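PDB 3FNK: cellulosomal scaffoldin adaptor protein B from Acetivibrio cellulolyticus, which serves as an adaptor scaffoldin of the cellulosome, this chain being its second type II cohesin, a module that binds dockerins. Local coordinates for residues I46-P50 with K90-G94; K131-F137 with V166-I172. All blocks are in the same frame, centred on the assembly; numbering follows the deposited sequence.

Contact 1: residues I46-P50 with K90-G94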
ATOM      1  N   ILE A  46       5.967   1.644   4.448  1.00 29.68           N
ATOM      2  CA  ILE A  46       4.938   1.737   5.461  1.00 31.81           C
ATOM      3  C   ILE A  46       5.596   1.600   6.837  1.00 34.01           C
ATOM      4  O   ILE A  46       6.460   0.712   7.044  1.00 34.21           O
ATOM      5  CB  ILE A  46       3.857   0.664   5.214  1.00 31.93           C
ATOM      6  CG1 ILE A  46       3.144   0.948   3.905  1.00 31.49           C
ATOM      7  CG2 ILE A  46       2.839   0.612   6.350  1.00 32.88           C
ATOM      8  CD1 ILE A  46       2.184  -0.120   3.505  1.00 31.44           C
ATOM      9  N   LYS A  47       5.224   2.495   7.757  1.00 34.63           N
ATOM     10  CA  LYS A  47       5.767   2.490   9.109  1.00 35.89           C
ATOM     11  C   LYS A  47       4.661   2.171  10.096  1.00 36.90           C
ATOM     12  O   LYS A  47       3.562   2.725  10.007  1.00 35.78           O
ATOM     13  CB  LYS A  47       6.408   3.841   9.413  1.00 36.59           C
ATOM     14  CG  LYS A  47       7.184   3.888  10.738  1.00 38.75           C
ATOM     15  CD  LYS A  47       8.591   3.318  10.635  1.00 39.67           C
ATOM     16  CE  LYS A  47       9.181   3.030  12.033  1.00 40.55           C
ATOM     17  NZ  LYS A  47       8.291   2.150  12.862  1.00 41.06           N
ATOM     18  N   TYR A  48       4.924   1.232  11.001  1.00 37.98           N
ATOM     19  CA  TYR A  48       3.953   0.889  12.051  1.00 39.57           C
ATOM     20  C   TYR A  48       4.678   0.558  13.347  1.00 40.44           C
ATOM     21  O   TYR A  48       5.925   0.433  13.361  1.00 40.52           O
ATOM     22  CB  TYR A  48       3.074  -0.278  11.626  1.00 39.71           C
ATOM     23  CG  TYR A  48       3.858  -1.579  11.413  1.00 42.14           C
ATOM     24  CD1 TYR A  48       3.806  -2.629  12.364  1.00 42.10           C
ATOM     25  CD2 TYR A  48       4.661  -1.759  10.276  1.00 40.29           C
ATOM     26  CE1 TYR A  48       4.535  -3.822  12.174  1.00 40.27           C
ATOM     27  CE2 TYR A  48       5.386  -2.939  10.080  1.00 39.87           C
ATOM     28  CZ  TYR A  48       5.318  -3.970  11.022  1.00 40.19           C
ATOM     29  OH  TYR A  48       6.044  -5.127  10.805  1.00 34.72           O
ATOM     30  N   ASP A  49       3.908   0.448  14.432  1.00 41.07           N
ATOM     31  CA  ASP A  49       4.477   0.178  15.752  1.00 41.91           C
ATOM     32  C   ASP A  49       4.447  -1.325  15.985  1.00 41.58           C
ATOM     33  O   ASP A  49       3.381  -1.880  16.291  1.00 41.38           O
ATOM     34  CB  ASP A  49       3.710   0.905  16.874  1.00 42.52           C
ATOM     35  CG  ASP A  49       4.487   0.924  18.215  1.00 43.71           C
ATOM     36  OD1 ASP A  49       5.407   0.086  18.449  1.00 43.08           O
ATOM     37  OD2 ASP A  49       4.165   1.805  19.041  1.00 44.64           O
ATOM     38  N   PRO A  50       5.620  -1.984  15.827  1.00 42.09           N
ATOM     39  CA  PRO A  50       5.681  -3.441  15.895  1.00 42.58           C
ATOM     40  C   PRO A  50       5.346  -3.943  17.314  1.00 43.62           C
ATOM     41  O   PRO A  50       4.736  -5.022  17.441  1.00 43.97           O
ATOM     42  CB  PRO A  50       7.135  -3.754  15.536  1.00 41.90           C
ATOM     43  CG  PRO A  50       7.895  -2.563  15.917  1.00 42.52           C
ATOM     44  CD  PRO A  50       6.965  -1.373  15.796  1.00 41.61           C
ATOM     45  N   LYS A  90      11.375  -4.838   7.279  1.00 35.07           N
ATOM     46  CA  LYS A  90      12.204  -4.835   8.475  1.00 36.69           C
ATOM     47  C   LYS A  90      11.228  -4.888   9.636  1.00 37.42           C
ATOM     48  O   LYS A  90      10.964  -3.867  10.292  1.00 37.16           O
ATOM     49  CB  LYS A  90      13.046  -3.561   8.518  1.00 37.54           C
ATOM     50  CG  LYS A  90      14.518  -3.737   8.320  1.00 40.64           C
ATOM     51  CD  LYS A  90      15.167  -3.965   9.674  1.00 43.86           C
ATOM     52  CE  LYS A  90      16.520  -3.288   9.748  1.00 47.19           C
ATOM     53  NZ  LYS A  90      17.185  -3.641  11.049  1.00 49.01           N
ATOM     54  N   ILE A  91      10.675  -6.071   9.859  1.00 37.45           N
ATOM     55  CA  ILE A  91       9.526  -6.273  10.740  1.00 39.66           C
ATOM     56  C   ILE A  91       9.806  -5.864  12.189  1.00 40.23           C
ATOM     57  O   ILE A  91       8.902  -5.460  12.916  1.00 41.28           O
ATOM     58  CB  ILE A  91       9.078  -7.746  10.678  1.00 38.99           C
ATOM     59  CG1 ILE A  91       8.562  -8.059   9.286  1.00 40.47           C
ATOM     60  CG2 ILE A  91       8.013  -8.047  11.698  1.00 41.02           C
ATOM     61  CD1 ILE A  91       7.071  -8.112   9.176  1.00 41.75           C
ATOM     62  N   SER A  92      11.066  -5.951  12.587  1.00 41.37           N
ATOM     63  CA  SER A  92      11.453  -5.678  13.949  1.00 42.37           C
ATOM     64  C   SER A  92      11.519  -4.179  14.168  1.00 42.80           C
ATOM     65  O   SER A  92      11.406  -3.726  15.301  1.00 43.27           O
ATOM     66  CB  SER A  92      12.802  -6.318  14.273  1.00 41.95           C
ATOM     67  OG  SER A  92      13.854  -5.672  13.568  1.00 43.90           O
ATOM     68  N   GLU A  93      11.720  -3.419  13.091  1.00 42.37           N
ATOM     69  CA  GLU A  93      11.583  -1.969  13.138  1.00 41.78           C
ATOM     70  C   GLU A  93      10.164  -1.460  12.795  1.00 41.03           C
ATOM     71  O   GLU A  93       9.908  -0.263  12.841  1.00 41.83           O
ATOM     72  CB  GLU A  93      12.592  -1.306  12.224  1.00 41.94           C
ATOM     73  CG  GLU A  93      14.025  -1.485  12.613  1.00 44.66           C
ATOM     74  CD  GLU A  93      14.932  -0.646  11.738  1.00 51.56           C
ATOM     75  OE1 GLU A  93      14.711  -0.601  10.508  1.00 53.59           O
ATOM     76  OE2 GLU A  93      15.870  -0.004  12.270  1.00 56.06           O
ATOM     77  N   GLY A  94       9.232  -2.340  12.461  1.00 39.75           N
ATOM     78  CA  GLY A  94       7.929  -1.872  11.990  1.00 37.56           C
ATOM     79  C   GLY A  94       7.956  -1.232  10.588  1.00 36.43           C
ATOM     80  O   GLY A  94       7.262  -0.249  10.342  1.00 36.09           O
TER
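Tyr48 and Gly94 meet where the strand 39-47 of the cohesin beta-sandwich runs out and the turn 90-94 leads into its antiparallel neighbour, strand 95-102. Tyr48 N donates a hydrogen bond to Gly94 O (2.8 Å, 162° at the hydrogen), extending the antiparallel pairing of Ile46 with Leu96, two residues back. Gly94 CA rests over one face of the Tyr48 ring, 3.5 Å from its centroid and 20° off the normal, a CH-pi contact displaced toward the rim. The ring is there because chi1 of 64° places CG between the backbone N and carbonyl carbon, folding it back over the glycine. Gly94 CA also makes a CA-H...O contact with Tyr48 O, at 3.3 Å. The Tyr48 hydroxyl end reaches Ile91 CD1, while Phe125 and Ala55 also pack on the Tyr48 side chain. Pro50 lays CB and CG against the turn, near Ile91 O and Ser92 O. The Lys47 chain, bent at chi2 and chi4, lets NZ donate to Glu93 O (2.9 Å), in that carbonyl's plane. Behind these, the turn is held in shape by the bond from Gly94 N to Ile91 O and by Asn66, whose OD1 accepts from Ile91 N.

Contact 2: residues K131-F137 with V166-I172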
ATOM      1  N   LYS A 131      -3.926  -0.227  22.187  1.00 53.99           N
ATOM      2  CA  LYS A 131      -3.276   1.039  22.530  1.00 53.03           C
ATOM      3  C   LYS A 131      -3.269   1.960  21.302  1.00 52.42           C
ATOM      4  O   LYS A 131      -3.174   1.479  20.163  1.00 52.25           O
ATOM      5  CB  LYS A 131      -1.849   0.767  23.015  1.00 52.92           C
ATOM      6  CG  LYS A 131      -0.982   1.997  23.208  1.00 54.00           C
ATOM      7  CD  LYS A 131       0.386   1.622  23.763  1.00 57.27           C
ATOM      8  CE  LYS A 131       1.229   2.854  24.061  1.00 58.60           C
ATOM      9  NZ  LYS A 131       2.537   2.476  24.689  1.00 60.74           N
ATOM     10  N   ALA A 132      -3.370   3.274  21.535  1.00 51.38           N
ATOM     11  CA  ALA A 132      -3.483   4.281  20.464  1.00 50.65           C
ATOM     12  C   ALA A 132      -2.332   4.200  19.478  1.00 49.58           C
ATOM     13  O   ALA A 132      -1.165   4.355  19.847  1.00 49.40           O
ATOM     14  CB  ALA A 132      -3.569   5.710  21.049  1.00 50.68           C
ATOM     15  N   THR A 133      -2.657   3.978  18.212  1.00 48.76           N
ATOM     16  CA  THR A 133      -1.592   3.687  17.257  1.00 47.33           C
ATOM     17  C   THR A 133      -1.886   4.143  15.832  1.00 46.98           C
ATOM     18  O   THR A 133      -3.019   4.045  15.347  1.00 46.56           O
ATOM     19  CB  THR A 133      -1.188   2.163  17.315  1.00 47.08           C
ATOM     20  OG1 THR A 133       0.149   1.984  16.835  1.00 45.56           O
ATOM     21  CG2 THR A 133      -2.161   1.275  16.570  1.00 45.31           C
ATOM     22  N   THR A 134      -0.838   4.628  15.168  1.00 46.66           N
ATOM     23  CA  THR A 134      -0.939   5.058  13.765  1.00 46.58           C
ATOM     24  C   THR A 134       0.055   4.358  12.819  1.00 45.30           C
ATOM     25  O   THR A 134       1.213   4.081  13.164  1.00 45.33           O
ATOM     26  CB  THR A 134      -0.769   6.564  13.644  1.00 46.83           C
ATOM     27  OG1 THR A 134       0.449   6.937  14.298  1.00 49.46           O
ATOM     28  CG2 THR A 134      -1.922   7.287  14.336  1.00 46.80           C
ATOM     29  N   VAL A 135      -0.431   4.085  11.618  1.00 44.08           N
ATOM     30  CA  VAL A 135       0.373   3.576  10.516  1.00 41.81           C
ATOM     31  C   VAL A 135       0.548   4.723   9.516  1.00 40.74           C
ATOM     32  O   VAL A 135      -0.421   5.419   9.215  1.00 40.31           O
ATOM     33  CB  VAL A 135      -0.361   2.386   9.880  1.00 41.95           C
ATOM     34  CG1 VAL A 135       0.324   1.913   8.599  1.00 40.93           C
ATOM     35  CG2 VAL A 135      -0.456   1.251  10.902  1.00 40.80           C
ATOM     36  N   VAL A 136       1.775   4.934   9.028  1.00 38.60           N
ATOM     37  CA  VAL A 136       2.033   5.976   8.039  1.00 36.85           C
ATOM     38  C   VAL A 136       2.806   5.475   6.789  1.00 36.39           C
ATOM     39  O   VAL A 136       3.556   4.474   6.867  1.00 34.50           O
ATOM     40  CB  VAL A 136       2.744   7.212   8.654  1.00 36.94           C
ATOM     41  CG1 VAL A 136       1.839   7.892   9.749  1.00 36.49           C
ATOM     42  CG2 VAL A 136       4.117   6.860   9.218  1.00 36.39           C
ATOM     43  N   PHE A 137       2.575   6.154   5.656  1.00 33.87           N
ATOM     44  CA  PHE A 137       3.491   6.118   4.522  1.00 33.56           C
ATOM     45  C   PHE A 137       4.606   7.039   4.923  1.00 34.57           C
ATOM     46  O   PHE A 137       4.364   8.160   5.369  1.00 35.07           O
ATOM     47  CB  PHE A 137       2.862   6.620   3.208  1.00 31.74           C
ATOM     48  CG  PHE A 137       1.714   5.766   2.712  1.00 29.21           C
ATOM     49  CD1 PHE A 137       0.410   6.188   2.885  1.00 25.45           C
ATOM     50  CD2 PHE A 137       1.950   4.498   2.133  1.00 25.82           C
ATOM     51  CE1 PHE A 137      -0.678   5.390   2.444  1.00 25.11           C
ATOM     52  CE2 PHE A 137       0.899   3.685   1.697  1.00 25.47           C
ATOM     53  CZ  PHE A 137      -0.436   4.146   1.853  1.00 24.15           C
ATOM     54  N   VAL A 166      -0.639  12.126  -0.894  1.00 22.86           N
ATOM     55  CA  VAL A 166      -0.520  10.904  -0.074  1.00 23.67           C
ATOM     56  C   VAL A 166      -1.385  11.137   1.165  1.00 24.88           C
ATOM     57  O   VAL A 166      -1.041  11.986   1.965  1.00 26.18           O
ATOM     58  CB  VAL A 166       0.969  10.675   0.325  1.00 23.16           C
ATOM     59  CG1 VAL A 166       1.110   9.561   1.332  1.00 23.85           C
ATOM     60  CG2 VAL A 166       1.854  10.412  -0.958  1.00 22.16           C
ATOM     61  N   ILE A 167      -2.508  10.432   1.304  1.00 26.03           N
ATOM     62  CA  ILE A 167      -3.439  10.702   2.391  1.00 27.22           C
ATOM     63  C   ILE A 167      -3.184   9.645   3.460  1.00 28.14           C
ATOM     64  O   ILE A 167      -3.421   8.478   3.223  1.00 27.76           O
ATOM     65  CB  ILE A 167      -4.913  10.671   1.921  1.00 26.43           C
ATOM     66  CG1 ILE A 167      -5.137  11.723   0.817  1.00 28.34           C
ATOM     67  CG2 ILE A 167      -5.889  10.888   3.110  1.00 27.12           C
ATOM     68  CD1 ILE A 167      -6.494  11.639   0.040  1.00 26.12           C
ATOM     69  N   GLN A 168      -2.628  10.061   4.591  1.00 29.89           N
ATOM     70  CA  GLN A 168      -2.300   9.146   5.705  1.00 31.87           C
ATOM     71  C   GLN A 168      -3.576   8.562   6.306  1.00 34.53           C
ATOM     72  O   GLN A 168      -4.595   9.239   6.348  1.00 34.78           O
ATOM     73  CB  GLN A 168      -1.444   9.861   6.747  1.00 31.49           C
ATOM     74  CG  GLN A 168      -0.191  10.527   6.181  1.00 27.85           C
ATOM     75  CD  GLN A 168       0.909   9.541   5.857  1.00 25.78           C
ATOM     76  OE1 GLN A 168       0.716   8.332   5.924  1.00 24.97           O
ATOM     77  NE2 GLN A 168       2.072  10.056   5.493  1.00 26.32           N
ATOM     78  N   PRO A 169      -3.549   7.289   6.730  1.00 36.69           N
ATOM     79  CA  PRO A 169      -4.809   6.585   7.029  1.00 38.46           C
ATOM     80  C   PRO A 169      -5.567   6.965   8.299  1.00 40.39           C
ATOM     81  O   PRO A 169      -6.766   6.668   8.392  1.00 41.24           O
ATOM     82  CB  PRO A 169      -4.374   5.120   7.144  1.00 38.44           C
ATOM     83  CG  PRO A 169      -2.935   5.187   7.471  1.00 37.31           C
ATOM     84  CD  PRO A 169      -2.396   6.374   6.757  1.00 37.73           C
ATOM     85  N   GLY A 170      -4.914   7.573   9.278  1.00 41.56           N
ATOM     86  CA  GLY A 170      -5.649   7.894  10.528  1.00 44.49           C
ATOM     87  C   GLY A 170      -5.507   6.842  11.625  1.00 45.85           C
ATOM     88  O   GLY A 170      -5.092   5.704  11.359  1.00 46.01           O
ATOM     89  N   GLU A 171      -5.872   7.215  12.848  1.00 47.21           N
ATOM     90  CA  GLU A 171      -5.483   6.455  14.042  1.00 48.58           C
ATOM     91  C   GLU A 171      -6.223   5.133  14.220  1.00 48.67           C
ATOM     92  O   GLU A 171      -7.347   4.967  13.750  1.00 48.16           O
ATOM     93  CB  GLU A 171      -5.590   7.330  15.295  1.00 48.91           C
ATOM     94  CG  GLU A 171      -4.699   6.875  16.459  1.00 51.91           C
ATOM     95  CD  GLU A 171      -4.499   7.955  17.508  1.00 56.12           C
ATOM     96  OE1 GLU A 171      -3.329   8.336  17.765  1.00 57.61           O
ATOM     97  OE2 GLU A 171      -5.510   8.429  18.069  1.00 57.36           O
ATOM     98  N   ILE A 172      -5.553   4.185  14.874  1.00 49.66           N
ATOM     99  CA  ILE A 172      -6.157   2.895  15.202  1.00 50.41           C
ATOM    100  C   ILE A 172      -6.377   2.828  16.709  1.00 50.94           C
ATOM    101  O   ILE A 172      -5.516   3.285  17.499  1.00 50.67           O
ATOM    102  CB  ILE A 172      -5.322   1.695  14.671  1.00 50.42           C
ATOM    103  CG1 ILE A 172      -5.519   1.562  13.153  1.00 50.88           C
ATOM    104  CG2 ILE A 172      -5.756   0.367  15.315  1.00 49.36           C
ATOM    105  CD1 ILE A 172      -4.670   0.450  12.476  1.00 49.23           C
TER
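Two edge segments of the cohesin sandwich run antiparallel here, Thr133 and Ile172 forming a single bridge of the hydrogen-bonded type and Phe137 and Gln168 meeting through a side-chain amide. In the bridge, Ile172 N lies 2.6 Å from Thr133 O, and Thr133 N donates in return to Ile172 O at 3.0 Å. The two side chains point the same way, Thr133 CG2 touching Ile172 CB, with Tyr16 packing on Ile172. Next along, Thr134 CG2 lies against the aliphatic CG of Glu171, whose OE2 is bonded to Ser174. The backbones are farther apart at Pro169, whose CG lies 3.1 Å from Val135 O. Beyond it the Gln168 amide stands in for a backbone partner: OE1 accepts from Phe137 N at 2.9 Å, while NE2 donates to Phe137 O at 3.0 Å. Both bonds use carbonyl lone pairs, and Phe137 O lies 10° from the amide plane. A bend at chi2 (-76°) turns the amide toward the strand, and the two bonds fix which way round it sits. Val166 CG1 meets Phe137 CD1 at 3.8 Å, and Ile46 packs on the same ring. A glutamine thus carries backbone-like pairing across an interrupted seam between the two sheets of a beta-sandwich.

From the N terminus, the chain first closes a loop at contact 1, where the end of strand 39-47 meets the turn between strands 83-87 and 95-102. Only afterwards does it enter contact 2, so the two loops stand in series and neither encloses the other. Contact 1 works within the antiparallel five-strand sheet; contact 2 links strand 136-137 of that sheet to strand 165-167, which pairs with strand 11-16 in the mixed sheet. The two touch directly: Lys47 N probably donates to Val136 O, and Ile46 CG2 packs on Val135 CG1. Strand 39-47, bordered by 95-102 and 136-137, thereby connects both contacts, whose centres are about 13 Å apart.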